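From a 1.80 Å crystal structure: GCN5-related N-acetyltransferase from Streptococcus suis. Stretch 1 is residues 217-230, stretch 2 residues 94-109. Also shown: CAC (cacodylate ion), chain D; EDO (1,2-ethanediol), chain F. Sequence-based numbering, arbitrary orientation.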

ATOM      1  N   LEU A 217     -12.957  -7.895  -0.741  1.00 30.89           N
ATOM      2  CA  LEU A 217     -11.891  -7.984  -1.727  1.00 31.02           C
ATOM      3  C   LEU A 217     -12.473  -7.948  -3.127  1.00 28.67           C
ATOM      4  O   LEU A 217     -13.560  -8.470  -3.351  1.00 29.02           O
ATOM      5  CB  LEU A 217     -11.131  -9.298  -1.539  1.00 31.00           C
ATOM      6  CG  LEU A 217     -10.523  -9.499  -0.156  1.00 30.66           C
ATOM      7  CD1 LEU A 217      -9.965 -10.885  -0.021  1.00 28.55           C
ATOM      8  CD2 LEU A 217      -9.469  -8.446   0.104  1.00 32.35           C
ATOM      9  N   TYR A 218     -11.795  -7.292  -4.063  1.00 27.41           N
ATOM     10  CA  TYR A 218     -12.235  -7.319  -5.453  1.00 25.11           C
ATOM     11  C   TYR A 218     -11.636  -8.547  -6.121  1.00 26.38           C
ATOM     12  O   TYR A 218     -10.403  -8.740  -6.061  1.00 23.42           O
ATOM     13  CB  TYR A 218     -11.824  -6.079  -6.238  1.00 26.85           C
ATOM     14  CG  TYR A 218     -12.201  -6.204  -7.686  1.00 27.38           C
ATOM     15  CD1 TYR A 218     -13.530  -6.144  -8.070  1.00 24.16           C
ATOM     16  CD2 TYR A 218     -11.244  -6.438  -8.685  1.00 27.02           C
ATOM     17  CE1 TYR A 218     -13.911  -6.297  -9.389  1.00 24.59           C
ATOM     18  CE2 TYR A 218     -11.628  -6.576 -10.022  1.00 27.11           C
ATOM     19  CZ  TYR A 218     -12.983  -6.502 -10.357  1.00 21.89           C
ATOM     20  OH  TYR A 218     -13.397  -6.638 -11.653  1.00 27.83           O
ATOM     21  N   PRO A 219     -12.482  -9.433  -6.686  1.00 24.18           N
ATOM     22  CA  PRO A 219     -12.004 -10.599  -7.416  1.00 23.22           C
ATOM     23  C   PRO A 219     -11.763 -10.259  -8.880  1.00 24.07           C
ATOM     24  O   PRO A 219     -12.687 -10.131  -9.675  1.00 23.08           O
ATOM     25  CB  PRO A 219     -13.149 -11.598  -7.255  1.00 27.41           C
ATOM     26  CG  PRO A 219     -14.369 -10.741  -7.123  1.00 24.75           C
ATOM     27  CD  PRO A 219     -13.961  -9.415  -6.600  1.00 25.39           C
ATOM     28  N   SER A 220     -10.498 -10.069  -9.243  1.00 20.39           N
ATOM     29  CA  SER A 220     -10.164  -9.719 -10.635  1.00 21.18           C
ATOM     30  C   SER A 220     -10.074 -10.894 -11.582  1.00 20.19           C
ATOM     31  O   SER A 220      -9.603 -11.981 -11.193  1.00 25.10           O
ATOM     32  CB  SER A 220      -8.784  -9.031 -10.676  1.00 19.43           C
ATOM     33  OG  SER A 220      -8.380  -8.794 -12.000  1.00 21.78           O
ATOM     34  N   TRP A 221     -10.457 -10.667 -12.833  1.00 17.26           N
ATOM     35  CA  TRP A 221     -10.328 -11.674 -13.893  1.00 22.23           C
ATOM     36  C   TRP A 221      -9.574 -11.092 -15.091  1.00 22.89           C
ATOM     37  O   TRP A 221      -9.908 -10.012 -15.595  1.00 23.41           O
ATOM     38  CB  TRP A 221     -11.694 -12.146 -14.362  1.00 23.39           C
ATOM     39  CG  TRP A 221     -11.708 -13.418 -15.139  1.00 25.46           C
ATOM     40  CD1 TRP A 221     -11.311 -13.608 -16.432  1.00 22.80           C
ATOM     41  CD2 TRP A 221     -12.220 -14.670 -14.700  1.00 28.44           C
ATOM     42  NE1 TRP A 221     -11.520 -14.902 -16.818  1.00 24.07           N
ATOM     43  CE2 TRP A 221     -12.081 -15.586 -15.781  1.00 23.98           C
ATOM     44  CE3 TRP A 221     -12.770 -15.122 -13.494  1.00 28.91           C
ATOM     45  CZ2 TRP A 221     -12.447 -16.924 -15.680  1.00 24.80           C
ATOM     46  CZ3 TRP A 221     -13.149 -16.467 -13.401  1.00 25.34           C
ATOM     47  CH2 TRP A 221     -12.984 -17.345 -14.494  1.00 26.33           C
ATOM     48  N   ASP A 222      -8.553 -11.806 -15.545  1.00 24.35           N
ATOM     49  CA  ASP A 222      -7.816 -11.420 -16.724  1.00 24.21           C
ATOM     50  C   ASP A 222      -7.759 -12.724 -17.535  1.00 24.40           C
ATOM     51  O   ASP A 222      -7.109 -13.686 -17.149  1.00 22.00           O
ATOM     52  CB  ASP A 222      -6.447 -10.877 -16.361  1.00 22.21           C
ATOM     53  CG  ASP A 222      -5.818 -10.088 -17.455  1.00 25.51           C
ATOM     54  OD1 ASP A 222      -6.330  -9.018 -17.825  1.00 24.75           O
ATOM     55  OD2 ASP A 222      -4.700 -10.497 -17.880  1.00 21.72           O
ATOM     56  N   ALA A 223      -8.504 -12.758 -18.631  1.00 25.11           N
ATOM     57  CA  ALA A 223      -8.729 -13.969 -19.399  1.00 26.72           C
ATOM     58  C   ALA A 223      -7.546 -14.382 -20.273  1.00 27.83           C
ATOM     59  O   ALA A 223      -7.127 -13.636 -21.145  1.00 29.58           O
ATOM     60  CB  ALA A 223      -9.988 -13.804 -20.254  1.00 27.81           C
ATOM     61  N   HIS A 224      -7.064 -15.602 -20.070  1.00 26.96           N
ATOM     62  CA  HIS A 224      -5.968 -16.138 -20.869  1.00 26.89           C
ATOM     63  C   HIS A 224      -6.410 -16.521 -22.271  1.00 27.61           C
ATOM     64  O   HIS A 224      -5.605 -16.545 -23.199  1.00 26.93           O
ATOM     65  CB  HIS A 224      -5.365 -17.360 -20.191  1.00 28.46           C
ATOM     66  CG  HIS A 224      -4.117 -17.870 -20.856  1.00 32.23           C
ATOM     67  ND1 HIS A 224      -2.988 -17.095 -21.020  1.00 33.84           N
ATOM     68  CD2 HIS A 224      -3.807 -19.095 -21.355  1.00 37.48           C
ATOM     69  CE1 HIS A 224      -2.036 -17.816 -21.591  1.00 34.58           C
ATOM     70  NE2 HIS A 224      -2.508 -19.035 -21.806  1.00 34.57           N
ATOM     71  N   THR A 225      -7.704 -16.805 -22.426  1.00 27.69           N
ATOM     72  CA  THR A 225      -8.274 -17.231 -23.697  1.00 26.53           C
ATOM     73  C   THR A 225      -9.701 -16.708 -23.848  1.00 27.36           C
ATOM     74  O   THR A 225     -10.320 -16.273 -22.883  1.00 25.44           O
ATOM     75  CB  THR A 225      -8.396 -18.728 -23.712  1.00 27.88           C
ATOM     76  OG1 THR A 225      -9.212 -19.113 -22.603  1.00 24.38           O
ATOM     77  CG2 THR A 225      -7.023 -19.407 -23.581  1.00 25.97           C
ATOM     78  N   LEU A 226     -10.219 -16.773 -25.060  1.00 28.94           N
ATOM     79  CA  LEU A 226     -11.602 -16.407 -25.315  1.00 31.26           C
ATOM     80  C   LEU A 226     -12.549 -17.259 -24.469  1.00 29.89           C
ATOM     81  O   LEU A 226     -13.576 -16.771 -23.980  1.00 33.28           O
ATOM     82  CB  LEU A 226     -11.944 -16.584 -26.802  1.00 33.32           C
ATOM     83  CG  LEU A 226     -11.763 -15.401 -27.725  1.00 39.26           C
ATOM     84  CD1 LEU A 226     -11.669 -15.859 -29.185  1.00 48.87           C
ATOM     85  CD2 LEU A 226     -12.919 -14.403 -27.498  1.00 41.00           C
ATOM     86  N   THR A 227     -12.212 -18.537 -24.312  1.00 29.37           N
ATOM     87  CA  THR A 227     -13.008 -19.441 -23.525  1.00 28.89           C
ATOM     88  C   THR A 227     -13.086 -18.931 -22.102  1.00 29.25           C
ATOM     89  O   THR A 227     -14.151 -18.949 -21.469  1.00 28.01           O
ATOM     90  CB  THR A 227     -12.391 -20.852 -23.552  1.00 30.48           C
ATOM     91  OG1 THR A 227     -12.522 -21.369 -24.868  1.00 35.42           O
ATOM     92  CG2 THR A 227     -13.071 -21.804 -22.601  1.00 30.37           C
ATOM     93  N   SER A 228     -11.948 -18.474 -21.597  1.00 25.18           N
ATOM     94  CA  SER A 228     -11.899 -17.931 -20.263  1.00 22.86           C
ATOM     95  C   SER A 228     -12.709 -16.648 -20.166  1.00 25.13           C
ATOM     96  O   SER A 228     -13.333 -16.393 -19.130  1.00 25.28           O
ATOM     97  CB  SER A 228     -10.465 -17.642 -19.846  1.00 23.99           C
ATOM     98  OG  SER A 228     -10.496 -17.047 -18.577  1.00 25.54           O
ATOM     99  N   LEU A 229     -12.708 -15.853 -21.237  1.00 26.79           N
ATOM    100  CA  LEU A 229     -13.450 -14.608 -21.251  1.00 27.74           C
ATOM    101  C   LEU A 229     -14.926 -14.916 -21.152  1.00 29.09           C
ATOM    102  O   LEU A 229     -15.635 -14.297 -20.345  1.00 30.69           O
ATOM    103  CB  LEU A 229     -13.175 -13.787 -22.510  1.00 26.35           C
ATOM    104  CG  LEU A 229     -14.061 -12.547 -22.669  1.00 20.17           C
ATOM    105  CD1 LEU A 229     -13.889 -11.584 -21.487  1.00 23.18           C
ATOM    106  CD2 LEU A 229     -13.777 -11.887 -23.977  1.00 27.72           C
ATOM    107  N   LYS A 230     -15.369 -15.883 -21.965  1.00 29.51           N
ATOM    108  CA  LYS A 230     -16.795 -16.264 -21.989  1.00 29.79           C
ATOM    109  C   LYS A 230     -17.284 -16.757 -20.640  1.00 28.74           C
ATOM    110  O   LYS A 230     -18.424 -16.501 -20.279  1.00 29.33           O
ATOM    111  CB  LYS A 230     -17.076 -17.277 -23.096  1.00 31.69           C
ATOM    112  CG  LYS A 230     -17.006 -16.672 -24.508  1.00 36.77           C
TER
HETATM  113 AS   CAC D 250      -7.746 -16.990 -16.002  1.00 52.62          AS
HETATM  114  O1  CAC D 250      -7.984 -17.117 -17.762  1.00 41.30           O
HETATM  115  O2  CAC D 250      -6.385 -15.938 -15.718  1.00 61.74           O
HETATM  116  C1  CAC D 250      -9.265 -16.408 -14.889  1.00 34.82           C
HETATM  117  C2  CAC D 250      -7.336 -18.730 -15.143  1.00 36.94           C
HETATM  118  C1  EDO F 252      -3.366 -15.417 -13.640  1.00 42.39           C
HETATM  119  O1  EDO F 252      -4.095 -16.452 -14.310  1.00 53.44           O
HETATM  120  C2  EDO F 252      -3.543 -14.077 -14.339  1.00 33.78           C
HETATM  121  O2  EDO F 252      -4.752 -14.068 -15.109  1.00 29.51           O
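Stretch 2, residues 94-109: VRFFTRYATKKDTEFD

How does the backbone of stretch 2 run against stretch 1? Stretch 2 begins as an extended strand, running from V94 to about T102, followed by a looser segment through D109. It passes antiparallel to the short, weakly bonded strand at 222-223, where A223 and Y100 pair closely: A223 N donates to Y100 O at 2.8 Å, and Y100 N returns the bond to A223 O at 2.9 Å. Stretch 1 then turns into a helix at L226, whose axis runs nearly along the strand, at 16° and 8.2 Å at closest approach.

What fills the space between helix and strand? Mostly Y100, the residue of stretch 2 most covered by stretch 1. Its CB lies 3.9 Å from A223 CB, on the same face of the sheet, and 4.0 Å from L229 CD2. L226 closes over one face of the tyrosine ring, with L226 CG 3.6 Å from Y100 CZ. The two leucines thus form a hollow for the ring, with A223 O at its edge, while A223 CB fills in beside Y100 CB.

Where does R99 fit? Its side chain reaches back to stretch 1, so that H224 CA and A223 O lie over one face of the guanidinium. R99 NH2 makes a salt bridge with D222 OD2 at 3.0 Å, while R99 NH1 gives H224 ND1 a weak hydrogen bond at 2.7 Å. Beside it, the H224 ring meets F97 obliquely, H224 CE1 lying 3.4 Å from F97 CE2.

How does the contact continue toward the C-terminal end of stretch 2? T102 OG1 donates to W221 O at 2.7 Å, and K104 stretches its amine to S220, NZ to OG at 2.7 Å. Farther along, Y218 lies beside the K104 chain, CE2 to CD at 3.8 Å, and its OH hydrogen-bonds T106 OG1 at 2.7 Å. F108 packs against P219, CE2 to CG at 3.7 Å.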

ATOM      1  N   VAL A  94       9.326 -16.757 -29.722  1.00 29.13           N
ATOM      2  CA  VAL A  94       8.176 -16.269 -28.977  1.00 29.20           C
ATOM      3  C   VAL A  94       6.899 -16.634 -29.705  1.00 30.89           C
ATOM      4  O   VAL A  94       6.874 -16.601 -30.931  1.00 32.46           O
ATOM      5  CB  VAL A  94       8.214 -14.729 -28.755  1.00 31.07           C
ATOM      6  CG1 VAL A  94       9.205 -14.358 -27.652  1.00 28.39           C
ATOM      7  CG2 VAL A  94       8.486 -13.990 -30.058  1.00 22.36           C
ATOM      8  N   ARG A  95       5.862 -17.020 -28.948  1.00 31.17           N
ATOM      9  CA  ARG A  95       4.522 -17.271 -29.472  1.00 30.89           C
ATOM     10  C   ARG A  95       3.700 -16.040 -29.110  1.00 27.93           C
ATOM     11  O   ARG A  95       3.637 -15.677 -27.945  1.00 25.98           O
ATOM     12  CB  ARG A  95       3.855 -18.495 -28.836  1.00 33.44           C
ATOM     13  CG  ARG A  95       2.386 -18.787 -29.329  1.00 37.66           C
ATOM     14  CD  ARG A  95       1.709 -19.973 -28.591  1.00 42.10           C
ATOM     15  NE  ARG A  95       1.192 -19.684 -27.230  1.00 49.72           N
ATOM     16  CZ  ARG A  95      -0.070 -19.322 -26.933  1.00 51.45           C
ATOM     17  NH1 ARG A  95      -0.995 -19.179 -27.885  1.00 50.82           N
ATOM     18  NH2 ARG A  95      -0.432 -19.100 -25.661  1.00 48.56           N
ATOM     19  N   PHE A  96       3.079 -15.442 -30.112  1.00 26.18           N
ATOM     20  CA  PHE A  96       2.271 -14.266 -29.978  1.00 28.89           C
ATOM     21  C   PHE A  96       0.848 -14.719 -29.820  1.00 28.04           C
ATOM     22  O   PHE A  96       0.431 -15.591 -30.539  1.00 24.54           O
ATOM     23  CB  PHE A  96       2.401 -13.416 -31.249  1.00 33.58           C
ATOM     24  CG  PHE A  96       1.377 -12.310 -31.364  1.00 41.47           C
ATOM     25  CD1 PHE A  96       1.455 -11.183 -30.531  1.00 42.95           C
ATOM     26  CD2 PHE A  96       0.351 -12.385 -32.313  1.00 39.88           C
ATOM     27  CE1 PHE A  96       0.533 -10.160 -30.629  1.00 39.00           C
ATOM     28  CE2 PHE A  96      -0.573 -11.361 -32.432  1.00 44.49           C
ATOM     29  CZ  PHE A  96      -0.482 -10.242 -31.589  1.00 48.56           C
ATOM     30  N   PHE A  97       0.109 -14.128 -28.885  1.00 28.51           N
ATOM     31  CA  PHE A  97      -1.297 -14.494 -28.678  1.00 29.07           C
ATOM     32  C   PHE A  97      -2.030 -13.349 -27.991  1.00 28.10           C
ATOM     33  O   PHE A  97      -1.404 -12.361 -27.598  1.00 27.14           O
ATOM     34  CB  PHE A  97      -1.448 -15.830 -27.910  1.00 28.73           C
ATOM     35  CG  PHE A  97      -1.010 -15.777 -26.473  1.00 28.18           C
ATOM     36  CD1 PHE A  97       0.317 -15.838 -26.141  1.00 21.16           C
ATOM     37  CD2 PHE A  97      -1.931 -15.684 -25.452  1.00 23.30           C
ATOM     38  CE1 PHE A  97       0.713 -15.821 -24.848  1.00 21.55           C
ATOM     39  CE2 PHE A  97      -1.537 -15.636 -24.144  1.00 25.90           C
ATOM     40  CZ  PHE A  97      -0.203 -15.700 -23.832  1.00 26.01           C
ATOM     41  N   THR A  98      -3.353 -13.494 -27.877  1.00 28.67           N
ATOM     42  CA  THR A  98      -4.230 -12.469 -27.336  1.00 28.62           C
ATOM     43  C   THR A  98      -4.904 -12.899 -26.063  1.00 28.14           C
ATOM     44  O   THR A  98      -5.405 -14.018 -25.970  1.00 26.78           O
ATOM     45  CB  THR A  98      -5.338 -12.097 -28.345  1.00 30.61           C
ATOM     46  OG1 THR A  98      -4.720 -11.648 -29.562  1.00 39.80           O
ATOM     47  CG2 THR A  98      -6.253 -10.983 -27.798  1.00 21.51           C
ATOM     48  N   ARG A  99      -4.824 -12.025 -25.060  1.00 26.31           N
ATOM     49  CA  ARG A  99      -5.485 -12.209 -23.779  1.00 25.66           C
ATOM     50  C   ARG A  99      -6.551 -11.131 -23.731  1.00 26.03           C
ATOM     51  O   ARG A  99      -6.535 -10.203 -24.551  1.00 22.63           O
ATOM     52  CB  ARG A  99      -4.515 -12.088 -22.612  1.00 24.15           C
ATOM     53  CG  ARG A  99      -3.574 -13.281 -22.475  1.00 20.46           C
ATOM     54  CD  ARG A  99      -2.579 -13.104 -21.321  1.00 24.05           C
ATOM     55  NE  ARG A  99      -3.227 -12.871 -20.025  1.00 25.73           N
ATOM     56  CZ  ARG A  99      -3.418 -13.774 -19.084  1.00 27.61           C
ATOM     57  NH1 ARG A  99      -3.059 -15.033 -19.250  1.00 25.04           N
ATOM     58  NH2 ARG A  99      -3.993 -13.420 -17.957  1.00 32.54           N
ATOM     59  N   TYR A 100      -7.483 -11.278 -22.787  1.00 24.89           N
ATOM     60  CA  TYR A 100      -8.628 -10.386 -22.693  1.00 23.83           C
ATOM     61  C   TYR A 100      -8.764  -9.822 -21.282  1.00 22.40           C
ATOM     62  O   TYR A 100      -9.036 -10.544 -20.329  1.00 24.32           O
ATOM     63  CB  TYR A 100      -9.911 -11.136 -23.139  1.00 25.03           C
ATOM     64  CG  TYR A 100      -9.762 -11.689 -24.559  1.00 21.88           C
ATOM     65  CD1 TYR A 100      -9.181 -12.923 -24.767  1.00 22.61           C
ATOM     66  CD2 TYR A 100     -10.165 -10.954 -25.693  1.00 19.74           C
ATOM     67  CE1 TYR A 100      -8.985 -13.442 -26.046  1.00 27.80           C
ATOM     68  CE2 TYR A 100      -9.978 -11.478 -26.985  1.00 24.31           C
ATOM     69  CZ  TYR A 100      -9.371 -12.719 -27.139  1.00 25.39           C
ATOM     70  OH  TYR A 100      -9.185 -13.283 -28.365  1.00 30.51           O
ATOM     71  N   ALA A 101      -8.578  -8.512 -21.176  1.00 20.88           N
ATOM     72  CA  ALA A 101      -8.708  -7.819 -19.936  1.00 19.47           C
ATOM     73  C   ALA A 101     -10.203  -7.601 -19.709  1.00 19.85           C
ATOM     74  O   ALA A 101     -10.951  -7.459 -20.659  1.00 22.96           O
ATOM     75  CB  ALA A 101      -8.020  -6.495 -20.024  1.00 19.70           C
ATOM     76  N   THR A 102     -10.592  -7.533 -18.459  1.00 22.56           N
ATOM     77  CA  THR A 102     -11.986  -7.244 -18.106  1.00 24.13           C
ATOM     78  C   THR A 102     -12.009  -5.941 -17.306  1.00 26.06           C
ATOM     79  O   THR A 102     -11.001  -5.513 -16.746  1.00 26.42           O
ATOM     80  CB  THR A 102     -12.640  -8.417 -17.322  1.00 22.84           C
ATOM     81  OG1 THR A 102     -12.070  -8.530 -16.008  1.00 22.67           O
ATOM     82  CG2 THR A 102     -12.489  -9.754 -18.098  1.00 27.57           C
ATOM     83  N   LYS A 103     -13.178  -5.297 -17.285  1.00 27.36           N
ATOM     84  CA  LYS A 103     -13.369  -4.058 -16.568  1.00 26.16           C
ATOM     85  C   LYS A 103     -13.266  -4.371 -15.095  1.00 25.70           C
ATOM     86  O   LYS A 103     -13.690  -5.443 -14.662  1.00 27.07           O
ATOM     87  CB  LYS A 103     -14.731  -3.446 -16.917  1.00 26.94           C
ATOM     88  CG  LYS A 103     -14.824  -3.028 -18.367  1.00 33.32           C
ATOM     89  CD  LYS A 103     -16.066  -2.185 -18.663  1.00 38.38           C
ATOM     90  CE  LYS A 103     -16.104  -1.802 -20.143  1.00 46.79           C
ATOM     91  NZ  LYS A 103     -17.304  -1.002 -20.514  1.00 55.10           N
ATOM     92  N   LYS A 104     -12.694  -3.445 -14.329  1.00 26.97           N
ATOM     93  CA  LYS A 104     -12.528  -3.609 -12.891  1.00 26.48           C
ATOM     94  C   LYS A 104     -13.657  -3.034 -12.040  1.00 26.78           C
ATOM     95  O   LYS A 104     -13.521  -2.988 -10.822  1.00 30.23           O
ATOM     96  CB  LYS A 104     -11.199  -3.002 -12.447  1.00 25.53           C
ATOM     97  CG  LYS A 104      -9.985  -3.571 -13.212  1.00 23.61           C
ATOM     98  CD  LYS A 104      -9.943  -5.079 -13.123  1.00 22.08           C
ATOM     99  CE  LYS A 104      -8.911  -5.726 -14.050  1.00 21.38           C
ATOM    100  NZ  LYS A 104      -9.168  -7.221 -14.089  1.00 16.80           N
ATOM    101  N   ASP A 105     -14.752  -2.622 -12.666  1.00 31.20           N
ATOM    102  CA  ASP A 105     -15.925  -2.044 -11.952  1.00 32.27           C
ATOM    103  C   ASP A 105     -17.142  -2.976 -11.952  1.00 33.21           C
ATOM    104  O   ASP A 105     -18.305  -2.531 -11.963  1.00 34.07           O
ATOM    105  CB  ASP A 105     -16.316  -0.705 -12.597  1.00 31.95           C
ATOM    106  CG  ASP A 105     -16.704  -0.848 -14.053  1.00 36.10           C
ATOM    107  OD1 ASP A 105     -16.692  -1.981 -14.579  1.00 43.03           O
ATOM    108  OD2 ASP A 105     -17.012   0.186 -14.684  1.00 54.32           O
ATOM    109  N   THR A 106     -16.866  -4.263 -11.902  1.00 31.75           N
ATOM    110  CA  THR A 106     -17.867  -5.303 -12.010  1.00 31.31           C
ATOM    111  C   THR A 106     -19.010  -5.223 -11.015  1.00 33.46           C
ATOM    112  O   THR A 106     -18.795  -5.065  -9.827  1.00 31.28           O
ATOM    113  CB  THR A 106     -17.195  -6.654 -11.782  1.00 30.33           C
ATOM    114  OG1 THR A 106     -15.932  -6.650 -12.447  1.00 28.65           O
ATOM    115  CG2 THR A 106     -18.043  -7.761 -12.310  1.00 22.27           C
ATOM    116  N   GLU A 107     -20.227  -5.366 -11.523  1.00 37.30           N
ATOM    117  CA  GLU A 107     -21.408  -5.480 -10.687  1.00 39.84           C
ATOM    118  C   GLU A 107     -21.754  -6.958 -10.717  1.00 35.79           C
ATOM    119  O   GLU A 107     -22.154  -7.463 -11.750  1.00 38.05           O
ATOM    120  CB  GLU A 107     -22.583  -4.655 -11.250  1.00 40.90           C
ATOM    121  CG  GLU A 107     -22.402  -3.136 -11.251  1.00 51.72           C
ATOM    122  CD  GLU A 107     -23.513  -2.408 -12.045  1.00 64.91           C
ATOM    123  OE1 GLU A 107     -24.673  -2.893 -12.078  1.00 68.72           O
ATOM    124  OE2 GLU A 107     -23.216  -1.342 -12.632  1.00 74.34           O
ATOM    125  N   PHE A 108     -21.571  -7.651  -9.606  1.00 34.50           N
ATOM    126  CA  PHE A 108     -21.889  -9.079  -9.511  1.00 34.38           C
ATOM    127  C   PHE A 108     -23.326  -9.316  -9.062  1.00 34.96           C
ATOM    128  O   PHE A 108     -23.843  -8.567  -8.256  1.00 37.84           O
ATOM    129  CB  PHE A 108     -20.963  -9.769  -8.518  1.00 34.29           C
ATOM    130  CG  PHE A 108     -19.535  -9.792  -8.962  1.00 34.96           C
ATOM    131  CD1 PHE A 108     -19.152 -10.607 -10.011  1.00 37.20           C
ATOM    132  CD2 PHE A 108     -18.579  -9.004  -8.341  1.00 34.54           C
ATOM    133  CE1 PHE A 108     -17.841 -10.631 -10.436  1.00 28.40           C
ATOM    134  CE2 PHE A 108     -17.257  -9.030  -8.769  1.00 33.22           C
ATOM    135  CZ  PHE A 108     -16.896  -9.840  -9.807  1.00 29.61           C
ATOM    136  N   ASP A 109     -23.938 -10.377  -9.577  1.00 32.94           N
ATOM    137  CA  ASP A 109     -25.297 -10.768  -9.221  1.00 32.00           C
ATOM    138  C   ASP A 109     -25.097 -11.854  -8.216  1.00 30.33           C
ATOM    139  O   ASP A 109     -24.847 -12.989  -8.573  1.00 30.62           O
ATOM    140  CB  ASP A 109     -26.017 -11.233 -10.477  1.00 35.32           C
ATOM    141  CG  ASP A 109     -27.431 -11.712 -10.226  1.00 36.77           C
ATOM    142  OD1 ASP A 109     -27.796 -11.945  -9.062  1.00 29.64           O
ATOM    143  OD2 ASP A 109     -28.145 -11.893 -11.238  1.00 44.08           O
TER
HETATM  144  O   HOH W   1      -5.539 -16.574 -26.095  1.00 36.20           O
HETATM  145  O   HOH W   2      -8.177  -7.486 -16.746  1.00 17.98           O
HETATM  146  O   HOH W   3     -11.636  -7.924 -13.495  1.00 20.64           O